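Local coordinates for protein putative xanthine dehydrogenase YAGS fad-binding subunit (PDB 5G5G) that probably oxidises aldehydes as the molybdenum cofactor-binding subunit of a periplasmic, xanthine dehydrogenase-like enzyme, at residues C[52-57]-C[110-115]; C[81-86]-C[98-103]. All coordinates share one frame; numbering follows the deposited sequence.

How the contacts relate
From the N terminus, the chain first runs along strand 49-55, which carries 52-57, and later along strand 77-82, whose last residues, 81-82, lead into a weakly bonded helical turn at 83-86. Contact 2 then closes a short loop of 11 residues when 98-103 comes back against segment 81-86. After strand 104-105, strand 111-117 brings 110-115 beside 52-57, so contact 1 closes a larger loop of 52 residues within which contact 2 is nested. Strand 111-117 lies between strands 49-55 and 77-82 in one mixed sheet, antiparallel to both. Probable backbone hydrogen bonds link the contacts, from Gly101 N to Ala111 O and from Ile81 N to Leu114 O, joining them within the hammerhead domain region.

Contact 1 (C[52-57]-C[110-115]); sequences YIVGSA and QAIALV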
loop_
_atom_site.group_PDB
_atom_site.type_symbol
_atom_site.label_atom_id
_atom_site.label_comp_id
_atom_site.label_asym_id
_atom_site.label_seq_id
_atom_site.Cartn_x
_atom_site.Cartn_y
_atom_site.Cartn_z
ATOM N N TYR C 52 11.388 20.027 5.060
ATOM C CA TYR C 52 11.808 18.817 4.443
ATOM C C TYR C 52 12.733 18.080 5.419
ATOM O O TYR C 52 13.760 18.621 5.864
ATOM C CB TYR C 52 12.438 19.067 3.081
ATOM C CG TYR C 52 12.472 17.845 2.199
ATOM C CD1 TYR C 52 13.482 16.882 2.337
ATOM C CD2 TYR C 52 11.518 17.656 1.220
ATOM C CE1 TYR C 52 13.517 15.760 1.517
ATOM C CE2 TYR C 52 11.524 16.551 0.399
ATOM C CZ TYR C 52 12.529 15.608 0.545
ATOM O OH TYR C 52 12.535 14.503 -0.259
ATOM N N ILE C 53 12.347 16.851 5.736
ATOM C CA ILE C 53 13.046 16.010 6.696
ATOM C C ILE C 53 14.400 15.477 6.221
ATOM O O ILE C 53 14.528 15.073 5.079
ATOM C CB ILE C 53 12.082 14.862 7.068
ATOM C CG1 ILE C 53 11.963 14.789 8.554
ATOM C CG2 ILE C 53 12.286 13.589 6.263
ATOM C CD1 ILE C 53 10.732 15.578 8.892
ATOM N N VAL C 54 15.392 15.464 7.122
ATOM C CA VAL C 54 16.657 14.752 6.908
ATOM C C VAL C 54 16.686 13.578 7.875
ATOM O O VAL C 54 16.571 13.753 9.098
ATOM C CB VAL C 54 17.869 15.646 7.149
ATOM C CG1 VAL C 54 19.183 14.909 6.919
ATOM C CG2 VAL C 54 17.767 16.891 6.260
ATOM N N GLY C 55 16.862 12.389 7.324
ATOM C CA GLY C 55 16.881 11.149 8.119
ATOM C C GLY C 55 18.267 10.559 8.253
ATOM O O GLY C 55 19.153 10.845 7.443
ATOM N N SER C 56 18.483 9.809 9.330
ATOM C CA SER C 56 19.782 9.202 9.578
ATOM C C SER C 56 20.226 8.318 8.416
ATOM O O SER C 56 19.466 7.462 7.909
ATOM C CB SER C 56 19.747 8.325 10.819
ATOM O OG SER C 56 21.040 7.740 10.979
ATOM N N ALA C 57 21.482 8.481 8.048
ATOM C CA ALA C 57 22.107 7.653 7.008
ATOM C C ALA C 57 22.623 6.308 7.557
ATOM O O ALA C 57 23.004 5.436 6.763
ATOM C CB ALA C 57 23.225 8.411 6.308
ATOM N N GLN C 110 15.889 7.684 11.123
ATOM C CA GLN C 110 15.382 8.495 12.211
ATOM C C GLN C 110 15.601 9.967 11.902
ATOM O O GLN C 110 16.676 10.339 11.392
ATOM C CB GLN C 110 16.084 8.131 13.519
ATOM C CG GLN C 110 15.658 8.961 14.738
ATOM C CD GLN C 110 16.356 8.463 15.999
ATOM O OE1 GLN C 110 17.517 8.015 15.957
ATOM N NE2 GLN C 110 15.636 8.501 17.126
ATOM N N ALA C 111 14.583 10.786 12.137
ATOM C CA ALA C 111 14.705 12.189 11.758
ATOM C C ALA C 111 15.823 12.874 12.559
ATOM O O ALA C 111 15.896 12.718 13.789
ATOM C CB ALA C 111 13.419 12.920 11.976
ATOM N N ILE C 112 16.687 13.628 11.883
ATOM C CA ILE C 112 17.764 14.376 12.554
ATOM C C ILE C 112 17.763 15.869 12.293
ATOM O O ILE C 112 18.457 16.625 12.986
ATOM C CB ILE C 112 19.170 13.791 12.305
ATOM C CG1 ILE C 112 19.517 13.826 10.799
ATOM C CG2 ILE C 112 19.234 12.388 12.871
ATOM C CD1 ILE C 112 20.953 13.430 10.492
ATOM N N ALA C 113 17.041 16.302 11.269
ATOM C CA ALA C 113 16.961 17.718 10.959
ATOM C C ALA C 113 15.738 17.984 10.074
ATOM O O ALA C 113 15.151 17.044 9.484
ATOM C CB ALA C 113 18.234 18.237 10.299
ATOM N N LEU C 114 15.349 19.264 10.029
ATOM C CA LEU C 114 14.279 19.709 9.121
ATOM C C LEU C 114 14.698 21.023 8.507
ATOM O O LEU C 114 14.991 21.962 9.228
ATOM C CB LEU C 114 12.945 19.904 9.855
ATOM C CG LEU C 114 11.769 20.316 8.943
ATOM C CD1 LEU C 114 11.069 19.066 8.428
ATOM C CD2 LEU C 114 10.812 21.248 9.661
ATOM N N VAL C 115 14.762 21.085 7.174
ATOM C CA VAL C 115 15.036 22.371 6.530
ATOM C C VAL C 115 13.703 23.012 6.162
ATOM O O VAL C 115 12.880 22.333 5.536
ATOM C CB VAL C 115 15.858 22.197 5.250
ATOM C CG1 VAL C 115 16.106 23.532 4.581
ATOM C CG2 VAL C 115 17.186 21.517 5.536
#
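Val54 faces two residues of the opposing strand at once, Ile112 and Ala113. Its carbonyl O takes a nearly straight bond from Ile112 N (2.8 Å, 176° at the hydrogen) and a weak, longer one from Ala113 N, while Val54 N donates to Ala113 O. The side chains follow suit: Val54 CB lies 4.1 Å from Ala113 CB, and its CG1, anti to the backbone N (chi1 -180°), reaches Ile112 CG1 at 4.0 Å. With chi1 at 61°, Ile112 CG1 is also brought to 3.4 Å from Val54 O. This is a classic beta bulge in antiparallel strands of the hammerhead domain region, and it shifts the pairing by one residue. Beyond it, Ser56 N binds Gln110 O at 2.8 Å; before it, Tyr52 and Val115 exchange two backbone bonds, and Leu114 CD1 lies 3.5 Å from Tyr52 N. Helix 120-127 packs on the face that carries Tyr52 and Val115, and strand 131-136 touches Ile112. Against the face that carries Ile53, Ala111 and Leu114 lies helix 250-262, with Leu254 touching Ala111 and Ala258 touching Leu114.

Contact 2 (C[81-86]-C[98-103]); sequences ITASNA and RLLGGP
Leu100 leans on Ala83 in the short, weakly bonded helical turn that follows strand 77-82, opened by a capping box. There Asn85 N donates to Thr82 OG1 at 3.0 Å, and Thr82 N in return binds Asn85 OD1 from above the amide plane. Leu100 CB leaves its backbone in the direction of this turn, and a chi1 of 176° extends the side chain away from its own N. CG then comes alongside the methyl of Ala83, 4.1 Å from Ala83 CB. At the fork, CD2 goes deeper, lying 3.7 Å from Ala83 CA and touching Thr82 C; the same methyl also meets Ala86, 4.2 Å from Ala86 CB. The other branch, CD1, stands farther back from Ala83. Cutting Leu100 back to an alanine is likely to leave the methyls of Ala83 and Ala86 without this apolar partner and open a gap between the loop and the helical turn. Farther along the loop, the carbonyls of Gly101 and Gly102 abut Ala83 CB, which lies 3.5 Å from Gly101 O and equally near Gly102 O. At Gly102 a beta carbon would be forced against the carbonyl O of Gly101 and would also crowd the Ala83 methyl. A single water bridges the two backbones, accepting from Ala83 N at 3.0 Å and donating to Gly101 O at 2.8 Å.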
loop_
_atom_site.group_PDB
_atom_site.type_symbol
_atom_site.label_atom_id
_atom_site.label_comp_id
_atom_site.label_asym_id
_atom_site.label_seq_id
_atom_site.Cartn_x
_atom_site.Cartn_y
_atom_site.Cartn_z
ATOM N N ILE C 81 16.051 23.088 11.573
ATOM C CA ILE C 81 15.754 22.583 12.912
ATOM C C ILE C 81 16.595 21.355 13.191
ATOM O O ILE C 81 16.645 20.466 12.342
ATOM C CB ILE C 81 14.286 22.199 13.054
ATOM C CG1 ILE C 81 13.399 23.326 12.509
ATOM C CG2 ILE C 81 13.952 21.830 14.506
ATOM C CD1 ILE C 81 13.685 24.704 12.993
ATOM N N THR C 82 17.194 21.291 14.387
ATOM C CA THR C 82 17.975 20.139 14.827
ATOM C C THR C 82 17.687 19.837 16.281
ATOM O O THR C 82 17.137 20.674 16.950
ATOM C CB THR C 82 19.485 20.433 14.719
ATOM O OG1 THR C 82 19.848 21.467 15.655
ATOM C CG2 THR C 82 19.835 20.919 13.331
ATOM N N ALA C 83 18.113 18.670 16.777
ATOM C CA ALA C 83 17.960 18.381 18.229
ATOM C C ALA C 83 18.669 19.405 19.036
ATOM O O ALA C 83 18.172 19.876 20.083
ATOM C CB ALA C 83 18.463 16.991 18.589
ATOM N N SER C 84 19.859 19.797 18.562
ATOM C CA SER C 84 20.659 20.724 19.244
ATOM C C SER C 84 19.999 22.110 19.379
ATOM O O SER C 84 20.173 22.782 20.416
ATOM C CB SER C 84 22.015 20.808 18.528
ATOM O OG SER C 84 22.820 21.595 19.242
ATOM N N ASN C 85 19.314 22.600 18.357
ATOM C CA ASN C 85 18.703 23.929 18.459
ATOM C C ASN C 85 17.224 23.927 18.837
ATOM O O ASN C 85 16.662 24.989 19.056
ATOM C CB ASN C 85 18.988 24.821 17.225
ATOM C CG ASN C 85 18.267 24.341 15.966
ATOM O OD1 ASN C 85 17.213 23.688 16.035
ATOM N ND2 ASN C 85 18.845 24.673 14.799
ATOM N N ALA C 86 16.600 22.749 18.908
ATOM C CA ALA C 86 15.178 22.664 19.253
ATOM C C ALA C 86 14.888 22.855 20.772
ATOM O O ALA C 86 13.747 23.121 21.129
ATOM C CB ALA C 86 14.588 21.350 18.765
ATOM N N ARG C 98 12.945 8.005 19.863
ATOM C CA ARG C 98 12.743 9.441 19.818
ATOM C C ARG C 98 12.349 9.864 18.437
ATOM O O ARG C 98 12.869 9.374 17.450
ATOM C CB ARG C 98 14.027 10.164 20.187
ATOM C CG ARG C 98 14.393 10.046 21.664
ATOM C CD ARG C 98 15.558 10.977 22.068
ATOM N NE ARG C 98 15.744 10.797 23.514
ATOM C CZ ARG C 98 14.931 11.288 24.489
ATOM N NH1 ARG C 98 13.894 12.092 24.231
ATOM N NH2 ARG C 98 15.171 10.991 25.771
ATOM N N LEU C 99 11.468 10.853 18.365
ATOM C CA LEU C 99 11.009 11.369 17.056
ATOM C C LEU C 99 12.052 12.334 16.440
ATOM O O LEU C 99 12.035 12.549 15.238
ATOM C CB LEU C 99 9.675 12.067 17.168
ATOM C CG LEU C 99 8.547 11.131 17.613
ATOM C CD1 LEU C 99 7.290 11.949 17.769
ATOM C CD2 LEU C 99 8.357 10.025 16.595
ATOM N N LEU C 100 12.943 12.874 17.246
ATOM C CA LEU C 100 14.051 13.685 16.717
ATOM C C LEU C 100 15.324 13.122 17.341
ATOM O O LEU C 100 15.502 13.205 18.591
ATOM C CB LEU C 100 13.868 15.144 17.087
ATOM C CG LEU C 100 14.986 16.091 16.681
ATOM C CD1 LEU C 100 15.230 16.060 15.171
ATOM C CD2 LEU C 100 14.567 17.503 17.041
ATOM N N GLY C 101 16.187 12.555 16.506
ATOM C CA GLY C 101 17.428 11.922 16.988
ATOM C C GLY C 101 18.546 12.940 17.122
ATOM O O GLY C 101 18.430 14.057 16.630
ATOM N N GLY C 102 19.646 12.519 17.728
ATOM C CA GLY C 102 20.824 13.367 17.932
ATOM C C GLY C 102 20.992 13.721 19.390
ATOM O O GLY C 102 20.099 14.269 19.976
ATOM N N PRO C 103 22.145 13.456 20.003
ATOM C CA PRO C 103 23.325 12.901 19.387
ATOM C C PRO C 103 23.271 11.386 19.131
ATOM O O PRO C 103 24.017 10.903 18.312
ATOM C CB PRO C 103 24.446 13.308 20.369
ATOM C CG PRO C 103 23.751 13.394 21.689
ATOM C CD PRO C 103 22.347 13.823 21.417
HETATM O O HOH W 1 19.412 16.367 15.380
#